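Side-chain contacts in guanidinopropionase (Pseudomonas aeruginosa, PDB 3NIQ), which catalyses the manganese-dependent hydrolysis of 3-guanidinopropanoate to beta-alanine and urea, working as a homohexamer of the arginase family: residues A[106-109]-A[110-114]; A[128-131]-A[132-136]; A[169-172]-A[173-177]. All coordinates share one frame; numbering follows the deposited sequence.

Overall arrangement
All three contacts are local, between residues about one turn apart; interaction 1 lies within a helix, interaction 2 at the start of one, and interaction 3 runs over a helix end. These helices flank the parallel sheet of the arginase fold. Interaction 2, in helix 129-136, is a buried contact of mostly apolar groups. Interactions 1 and 3, each centred about 17 Å from the centre of the chain, are partly buried and add arginine-glutamate pairs. Helix 129-136 touches both neighbours: Tyr-109 of interaction 1 packs on Ile-132, while Glu-175 of interaction 3 forms a salt bridge with Arg-134. Interactions 1 and 3 do not touch. Thr-129 and Phe-169 bring interactions 2 and 3 close to the manganese site.

Interaction 1 of 3, residues A[106-109]-A[110-114]; sequences EGFY and RQVHA
Glu-106 and Arg-110, one turn apart on helix 98-114, are joined both by a salt bridge and by the backbone hydrogen bond Arg-110 N to Glu-106 O (2.8 Å). The arginine can be followed outward. Its CB rests near the carbonyl oxygens of Glu-106 and Gly-107, and CG comes within 3.3 Å of Glu-106 O. With CG beside its own backbone N (chi1 -72°) and the chain extended from CG to NE, the side chain runs back toward the preceding turn. NE then reaches Glu-106 OE2 at 3.0 Å, and NH2 meets the same oxygen at 2.9 Å. The arginine thus grips side-on, and OE2 lies at the guanidinium edge, close to its plane. The carboxylate is turned 48° from that plane, and both nitrogens come to OE2 from the same carboxylate face. Both bonds are bent, with N-H...O angles near 145°.

Another side of the helix is apolar. The Phe-108 ring brings CE2 to 3.8 Å from Val-112 CG2, the same two residues being joined by a backbone hydrogen bond from Val-112 N to Phe-108 O, and the ring also packs on Ile-40 of strand 37-42. Tyr-109 is buried between strand 37-42 and helix 129-136, and its OH hydrogen-bonds to Ser-121 OG.

The helix is therefore amphipathic, with its two aromatic rings set against strand 37-42 and the ion pair on a more exposed flank. Because a single carboxylate oxygen takes both arginine N-H groups, negative charge would probably be drawn toward OE2.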
loop_
_atom_site.group_PDB
_atom_site.type_symbol
_atom_site.label_atom_id
_atom_site.label_comp_id
_atom_site.label_asym_id
_atom_site.label_seq_id
_atom_site.Cartn_x
_atom_site.Cartn_y
_atom_site.Cartn_z
ATOM N N GLU A 106 -18.789 10.763 -28.568
ATOM C CA GLU A 106 -19.712 11.822 -28.991
ATOM C C GLU A 106 -21.063 11.232 -29.444
ATOM O O GLU A 106 -22.119 11.794 -29.145
ATOM C CB GLU A 106 -19.115 12.679 -30.122
ATOM C CG GLU A 106 -20.123 13.720 -30.658
ATOM C CD GLU A 106 -19.587 14.611 -31.783
ATOM O OE1 GLU A 106 -18.379 14.532 -32.116
ATOM O OE2 GLU A 106 -20.388 15.405 -32.318
ATOM N N GLY A 107 -21.012 10.127 -30.194
ATOM C CA GLY A 107 -22.223 9.471 -30.704
ATOM C C GLY A 107 -23.154 9.068 -29.568
ATOM O O GLY A 107 -24.362 9.283 -29.630
ATOM N N PHE A 108 -22.577 8.517 -28.503
ATOM C CA PHE A 108 -23.330 8.193 -27.309
ATOM C C PHE A 108 -23.981 9.435 -26.695
ATOM O O PHE A 108 -25.181 9.445 -26.387
ATOM C CB PHE A 108 -22.390 7.520 -26.300
ATOM C CG PHE A 108 -23.076 7.031 -25.054
ATOM C CD1 PHE A 108 -23.782 5.829 -25.060
ATOM C CD2 PHE A 108 -22.993 7.756 -23.874
ATOM C CE1 PHE A 108 -24.424 5.356 -23.888
ATOM C CE2 PHE A 108 -23.631 7.310 -22.705
ATOM C CZ PHE A 108 -24.352 6.102 -22.715
ATOM N N TYR A 109 -23.194 10.491 -26.508
ATOM C CA TYR A 109 -23.723 11.686 -25.872
ATOM C C TYR A 109 -24.750 12.421 -26.728
ATOM O O TYR A 109 -25.617 13.088 -26.191
ATOM C CB TYR A 109 -22.594 12.630 -25.408
ATOM C CG TYR A 109 -22.029 12.172 -24.076
ATOM C CD1 TYR A 109 -22.507 12.706 -22.869
ATOM C CD2 TYR A 109 -21.072 11.167 -24.017
ATOM C CE1 TYR A 109 -22.020 12.255 -21.634
ATOM C CE2 TYR A 109 -20.577 10.698 -22.763
ATOM C CZ TYR A 109 -21.044 11.260 -21.597
ATOM O OH TYR A 109 -20.590 10.827 -20.372
ATOM N N ARG A 110 -24.637 12.321 -28.048
ATOM C CA ARG A 110 -25.696 12.862 -28.942
ATOM C C ARG A 110 -27.052 12.201 -28.661
ATOM O O ARG A 110 -28.092 12.855 -28.706
ATOM C CB ARG A 110 -25.335 12.658 -30.411
ATOM C CG ARG A 110 -24.207 13.571 -30.910
ATOM C CD ARG A 110 -24.289 13.779 -32.403
ATOM N NE ARG A 110 -23.180 14.581 -32.939
ATOM C CZ ARG A 110 -23.133 15.008 -34.202
ATOM N NH1 ARG A 110 -24.139 14.726 -35.035
ATOM N NH2 ARG A 110 -22.092 15.718 -34.636
ATOM N N GLN A 111 -27.027 10.902 -28.371
ATOM C CA GLN A 111 -28.247 10.153 -28.055
ATOM C C GLN A 111 -28.796 10.580 -26.712
ATOM O O GLN A 111 -30.006 10.771 -26.550
ATOM C CB GLN A 111 -27.942 8.656 -27.976
ATOM C CG GLN A 111 -27.833 7.953 -29.320
ATOM C CD GLN A 111 -27.235 6.557 -29.183
ATOM O OE1 GLN A 111 -26.488 6.275 -28.241
ATOM N NE2 GLN A 111 -27.554 5.681 -30.127
ATOM N N VAL A 112 -27.906 10.684 -25.726
ATOM C CA VAL A 112 -28.295 11.133 -24.404
ATOM C C VAL A 112 -28.947 12.527 -24.551
ATOM O O VAL A 112 -30.038 12.759 -24.054
ATOM C CB VAL A 112 -27.066 11.183 -23.442
ATOM C CG1 VAL A 112 -27.422 11.874 -22.128
ATOM C CG2 VAL A 112 -26.523 9.785 -23.203
ATOM N N HIS A 113 -28.272 13.430 -25.266
ATOM C CA HIS A 113 -28.748 14.795 -25.432
ATOM C C HIS A 113 -30.104 14.822 -26.193
ATOM O O HIS A 113 -31.034 15.534 -25.816
ATOM C CB HIS A 113 -27.711 15.622 -26.185
ATOM C CG HIS A 113 -28.071 17.067 -26.309
ATOM N ND1 HIS A 113 -28.261 17.877 -25.210
ATOM C CD2 HIS A 113 -28.268 17.855 -27.396
ATOM C CE1 HIS A 113 -28.564 19.102 -25.615
ATOM N NE2 HIS A 113 -28.581 19.114 -26.933
ATOM N N ALA A 114 -30.205 14.029 -27.246
ATOM C CA ALA A 114 -31.444 13.987 -28.035
ATOM C C ALA A 114 -32.644 13.554 -27.182
ATOM O O ALA A 114 -33.757 13.962 -27.444
ATOM C CB ALA A 114 -31.291 13.100 -29.257
#

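Interaction 2 of 3, residues A[128-131]-A[132-136]; sequences VTLP and IFRAL
Phe-133 N to Thr-129 O and Arg-134 N to Leu-130 O, each 2.9 Å, are the shorter of the hydrogen bonds between residues 128-131 and 132-136; Ala-135 N to Pro-131 O follows at 3.1 Å. The polar ends of the side chains turn to partners elsewhere. Thr-129 OG1 bonds to Asp-281, and Arg-134 NE forms a salt bridge with Glu-175.

Leu-130 packs against that arginine. Its CD2 sits over one face of the guanidinium, offset toward the rim and 3.9 Å from NH2, while CG and CD1 come equally near NE. The extended Arg-134 chain, leaving beside its backbone N (chi1 -80°), crosses the leucine on its way to the glutamate.

Helix 129-136 follows strand 118-123 and packs against the parallel sheet of the arginase fold, just beyond the manganese ligand His-126. On its sheet side, Thr-129 and Phe-133 lie side by side and point the same way. Thr-129 CG2, placed anti to the backbone N, makes a CH-pi contact over one face of the phenyl ring, 3.8 Å from its centroid and 24° off the normal. Tyr-236 meets this ring edge-to-face. At the start of the helix, Val-128 and Ile-132 also run alongside each other, CG2 of the valine 3.9 Å from CD1 of the isoleucine, whose CG1 rests 3.3 Å from Val-128 O.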
loop_
_atom_site.group_PDB
_atom_site.type_symbol
_atom_site.label_atom_id
_atom_site.label_comp_id
_atom_site.label_asym_id
_atom_site.label_seq_id
_atom_site.Cartn_x
_atom_site.Cartn_y
_atom_site.Cartn_z
ATOM N N VAL A 128 -12.159 13.469 -22.187
ATOM C CA VAL A 128 -13.531 12.986 -22.278
ATOM C C VAL A 128 -14.564 14.121 -22.373
ATOM O O VAL A 128 -15.652 13.947 -22.956
ATOM C CB VAL A 128 -13.901 12.061 -21.093
ATOM C CG1 VAL A 128 -13.521 12.693 -19.769
ATOM C CG2 VAL A 128 -15.402 11.833 -21.091
ATOM N N THR A 129 -14.234 15.283 -21.816
ATOM C CA THR A 129 -15.186 16.400 -21.819
ATOM C C THR A 129 -15.419 16.960 -23.233
ATOM O O THR A 129 -16.523 17.435 -23.549
ATOM C CB THR A 129 -14.754 17.520 -20.838
ATOM O OG1 THR A 129 -14.532 16.944 -19.546
ATOM C CG2 THR A 129 -15.843 18.594 -20.703
ATOM N N LEU A 130 -14.399 16.883 -24.083
ATOM C CA LEU A 130 -14.541 17.333 -25.469
ATOM C C LEU A 130 -15.693 16.675 -26.252
ATOM O O LEU A 130 -16.573 17.384 -26.728
ATOM C CB LEU A 130 -13.230 17.198 -26.252
ATOM C CG LEU A 130 -13.292 17.629 -27.726
ATOM C CD1 LEU A 130 -13.790 19.048 -27.857
ATOM C CD2 LEU A 130 -11.913 17.470 -28.386
ATOM N N PRO A 131 -15.688 15.328 -26.408
ATOM C CA PRO A 131 -16.815 14.728 -27.137
ATOM C C PRO A 131 -18.178 14.989 -26.491
ATOM O O PRO A 131 -19.172 15.158 -27.190
ATOM C CB PRO A 131 -16.467 13.226 -27.170
ATOM C CG PRO A 131 -15.435 13.053 -26.046
ATOM C CD PRO A 131 -14.662 14.326 -26.070
ATOM N N ILE A 132 -18.229 15.060 -25.168
ATOM C CA ILE A 132 -19.435 15.502 -24.468
ATOM C C ILE A 132 -19.891 16.900 -24.947
ATOM O O ILE A 132 -21.068 17.094 -25.308
ATOM C CB ILE A 132 -19.195 15.498 -22.917
ATOM C CG1 ILE A 132 -18.890 14.081 -22.434
ATOM C CG2 ILE A 132 -20.425 16.077 -22.158
ATOM C CD1 ILE A 132 -18.691 13.928 -20.857
ATOM N N PHE A 133 -18.968 17.865 -24.970
ATOM C CA PHE A 133 -19.296 19.218 -25.426
ATOM C C PHE A 133 -19.694 19.227 -26.910
ATOM O O PHE A 133 -20.553 20.010 -27.319
ATOM C CB PHE A 133 -18.121 20.180 -25.196
ATOM C CG PHE A 133 -18.014 20.708 -23.787
ATOM C CD1 PHE A 133 -18.668 20.086 -22.735
ATOM C CD2 PHE A 133 -17.243 21.842 -23.516
ATOM C CE1 PHE A 133 -18.577 20.573 -21.448
ATOM C CE2 PHE A 133 -17.134 22.345 -22.211
ATOM C CZ PHE A 133 -17.804 21.707 -21.173
ATOM N N ARG A 134 -19.081 18.355 -27.703
ATOM C CA ARG A 134 -19.469 18.200 -29.106
ATOM C C ARG A 134 -20.936 17.824 -29.240
ATOM O O ARG A 134 -21.620 18.315 -30.145
ATOM C CB ARG A 134 -18.571 17.198 -29.827
ATOM C CG ARG A 134 -17.236 17.829 -30.250
ATOM C CD ARG A 134 -16.265 16.793 -30.796
ATOM N NE ARG A 134 -15.005 17.400 -31.207
ATOM C CZ ARG A 134 -14.009 16.729 -31.787
ATOM N NH1 ARG A 134 -14.104 15.418 -31.982
ATOM N NH2 ARG A 134 -12.903 17.362 -32.140
ATOM N N ALA A 135 -21.437 17.005 -28.321
ATOM C CA ALA A 135 -22.870 16.693 -28.305
ATOM C C ALA A 135 -23.722 17.797 -27.711
ATOM O O ALA A 135 -24.736 18.189 -28.308
ATOM C CB ALA A 135 -23.153 15.365 -27.567
ATOM N N LEU A 136 -23.331 18.290 -26.535
ATOM C CA LEU A 136 -24.186 19.205 -25.763
ATOM C C LEU A 136 -24.133 20.633 -26.253
ATOM O O LEU A 136 -25.020 21.419 -25.930
ATOM C CB LEU A 136 -23.838 19.208 -24.253
ATOM C CG LEU A 136 -23.807 17.922 -23.421
ATOM C CD1 LEU A 136 -23.882 18.205 -21.899
ATOM C CD2 LEU A 136 -24.871 16.950 -23.845
#

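Interaction 3 of 3, residues A[169-172]-A[173-177]; sequences FRRA and IEEGL
Arg-170, Arg-171 and Glu-174 form a salt-bridge network on the last turn of helix 168-174, which ends in a Schellman motif before the chain enters strand 178-179 of the arginase fold. Gly-176, with positive phi (78°), turns the backbone there. Leu-177 N is carried back to Ala-172 O at 2.8 Å, and Gly-176 N bonds to Ile-173 O.

At the other end of this stretch, Phe-169 meets the manganese ligand His-126 edge-to-face. Glu-175 OE1 forms a salt bridge with Arg-134 of helix 129-136, and Arg-171 NE bonds to Pro-162 O.

Within the network the two arginines approach Glu-174 differently. Arg-170 is extended, and its NE lies a long 3.7 Å from Glu-174 OE2, with the guanidinium nearly perpendicular to the carboxylate. Arg-171 instead bends at the CB-CG bond (chi2 -60°), which lays its tip beside Glu-174, the two flat groups only 18° apart. Arg-171 NH1 comes to 2.7 Å from Glu-174 OE1, yet the N-H...O angle of 119° makes this hydrogen bond weak.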
loop_
_atom_site.group_PDB
_atom_site.type_symbol
_atom_site.label_atom_id
_atom_site.label_comp_id
_atom_site.label_asym_id
_atom_site.label_seq_id
_atom_site.Cartn_x
_atom_site.Cartn_y
_atom_site.Cartn_z
ATOM N N PHE A 169 -10.396 22.166 -23.845
ATOM C CA PHE A 169 -11.175 23.394 -23.814
ATOM C C PHE A 169 -10.723 24.387 -24.865
ATOM O O PHE A 169 -11.495 25.264 -25.264
ATOM C CB PHE A 169 -11.220 23.967 -22.390
ATOM C CG PHE A 169 -11.878 23.030 -21.437
ATOM C CD1 PHE A 169 -11.200 22.545 -20.321
ATOM C CD2 PHE A 169 -13.155 22.534 -21.726
ATOM C CE1 PHE A 169 -11.805 21.607 -19.473
ATOM C CE2 PHE A 169 -13.763 21.602 -20.899
ATOM C CZ PHE A 169 -13.081 21.131 -19.758
ATOM N N ARG A 170 -9.493 24.224 -25.346
ATOM C CA ARG A 170 -9.044 25.000 -26.486
ATOM C C ARG A 170 -9.808 24.541 -27.716
ATOM O O ARG A 170 -10.387 25.357 -28.437
ATOM C CB ARG A 170 -7.542 24.852 -26.700
ATOM C CG ARG A 170 -7.058 25.590 -27.963
ATOM C CD ARG A 170 -5.576 25.859 -27.862
ATOM N NE ARG A 170 -5.121 26.747 -28.913
ATOM C CZ ARG A 170 -4.163 27.654 -28.746
ATOM N NH1 ARG A 170 -3.556 27.794 -27.562
ATOM N NH2 ARG A 170 -3.826 28.412 -29.762
ATOM N N ARG A 171 -9.815 23.227 -27.939
ATOM C CA ARG A 171 -10.626 22.618 -28.993
ATOM C C ARG A 171 -12.078 23.032 -28.907
ATOM O O ARG A 171 -12.669 23.397 -29.923
ATOM C CB ARG A 171 -10.562 21.096 -28.930
ATOM C CG ARG A 171 -9.207 20.522 -29.227
ATOM C CD ARG A 171 -8.721 20.911 -30.632
ATOM N NE ARG A 171 -7.281 20.889 -30.542
ATOM C CZ ARG A 171 -6.511 21.959 -30.429
ATOM N NH1 ARG A 171 -7.019 23.175 -30.491
ATOM N NH2 ARG A 171 -5.221 21.792 -30.282
ATOM N N ALA A 172 -12.646 22.990 -27.699
ATOM C CA ALA A 172 -14.070 23.320 -27.510
ATOM C C ALA A 172 -14.398 24.758 -27.930
ATOM O O ALA A 172 -15.440 25.010 -28.523
ATOM C CB ALA A 172 -14.466 23.116 -26.086
ATOM N N ILE A 173 -13.511 25.682 -27.589
ATOM C CA ILE A 173 -13.655 27.100 -27.950
ATOM C C ILE A 173 -13.495 27.285 -29.474
ATOM O O ILE A 173 -14.328 27.904 -30.104
ATOM C CB ILE A 173 -12.663 27.968 -27.133
ATOM C CG1 ILE A 173 -13.085 27.958 -25.659
ATOM C CG2 ILE A 173 -12.580 29.418 -27.701
ATOM C CD1 ILE A 173 -12.062 28.514 -24.693
ATOM N N GLU A 174 -12.462 26.678 -30.057
ATOM C CA GLU A 174 -12.241 26.737 -31.505
ATOM C C GLU A 174 -13.437 26.176 -32.271
ATOM O O GLU A 174 -13.835 26.727 -33.302
ATOM C CB GLU A 174 -10.991 25.942 -31.887
ATOM C CG GLU A 174 -9.699 26.593 -31.559
ATOM C CD GLU A 174 -8.496 25.690 -31.872
ATOM O OE1 GLU A 174 -8.689 24.502 -32.211
ATOM O OE2 GLU A 174 -7.351 26.170 -31.769
ATOM N N GLU A 175 -14.020 25.093 -31.756
ATOM C CA GLU A 175 -15.172 24.466 -32.399
ATOM C C GLU A 175 -16.486 25.200 -32.123
ATOM O O GLU A 175 -17.520 24.809 -32.630
ATOM C CB GLU A 175 -15.280 22.973 -32.010
ATOM C CG GLU A 175 -14.112 22.131 -32.567
ATOM C CD GLU A 175 -14.034 20.709 -32.021
ATOM O OE1 GLU A 175 -15.076 20.109 -31.634
ATOM O OE2 GLU A 175 -12.910 20.172 -31.990
ATOM N N GLY A 176 -16.449 26.257 -31.319
ATOM C CA GLY A 176 -17.671 27.041 -31.045
ATOM C C GLY A 176 -18.627 26.395 -30.036
ATOM O O GLY A 176 -19.807 26.762 -29.967
ATOM N N LEU A 177 -18.124 25.450 -29.237
ATOM C CA LEU A 177 -18.977 24.697 -28.311
ATOM C C LEU A 177 -19.008 25.306 -26.929
ATOM O O LEU A 177 -19.960 25.117 -26.170
ATOM C CB LEU A 177 -18.476 23.251 -28.188
ATOM C CG LEU A 177 -18.230 22.514 -29.508
ATOM C CD1 LEU A 177 -17.328 21.299 -29.259
ATOM C CD2 LEU A 177 -19.573 22.092 -30.163
#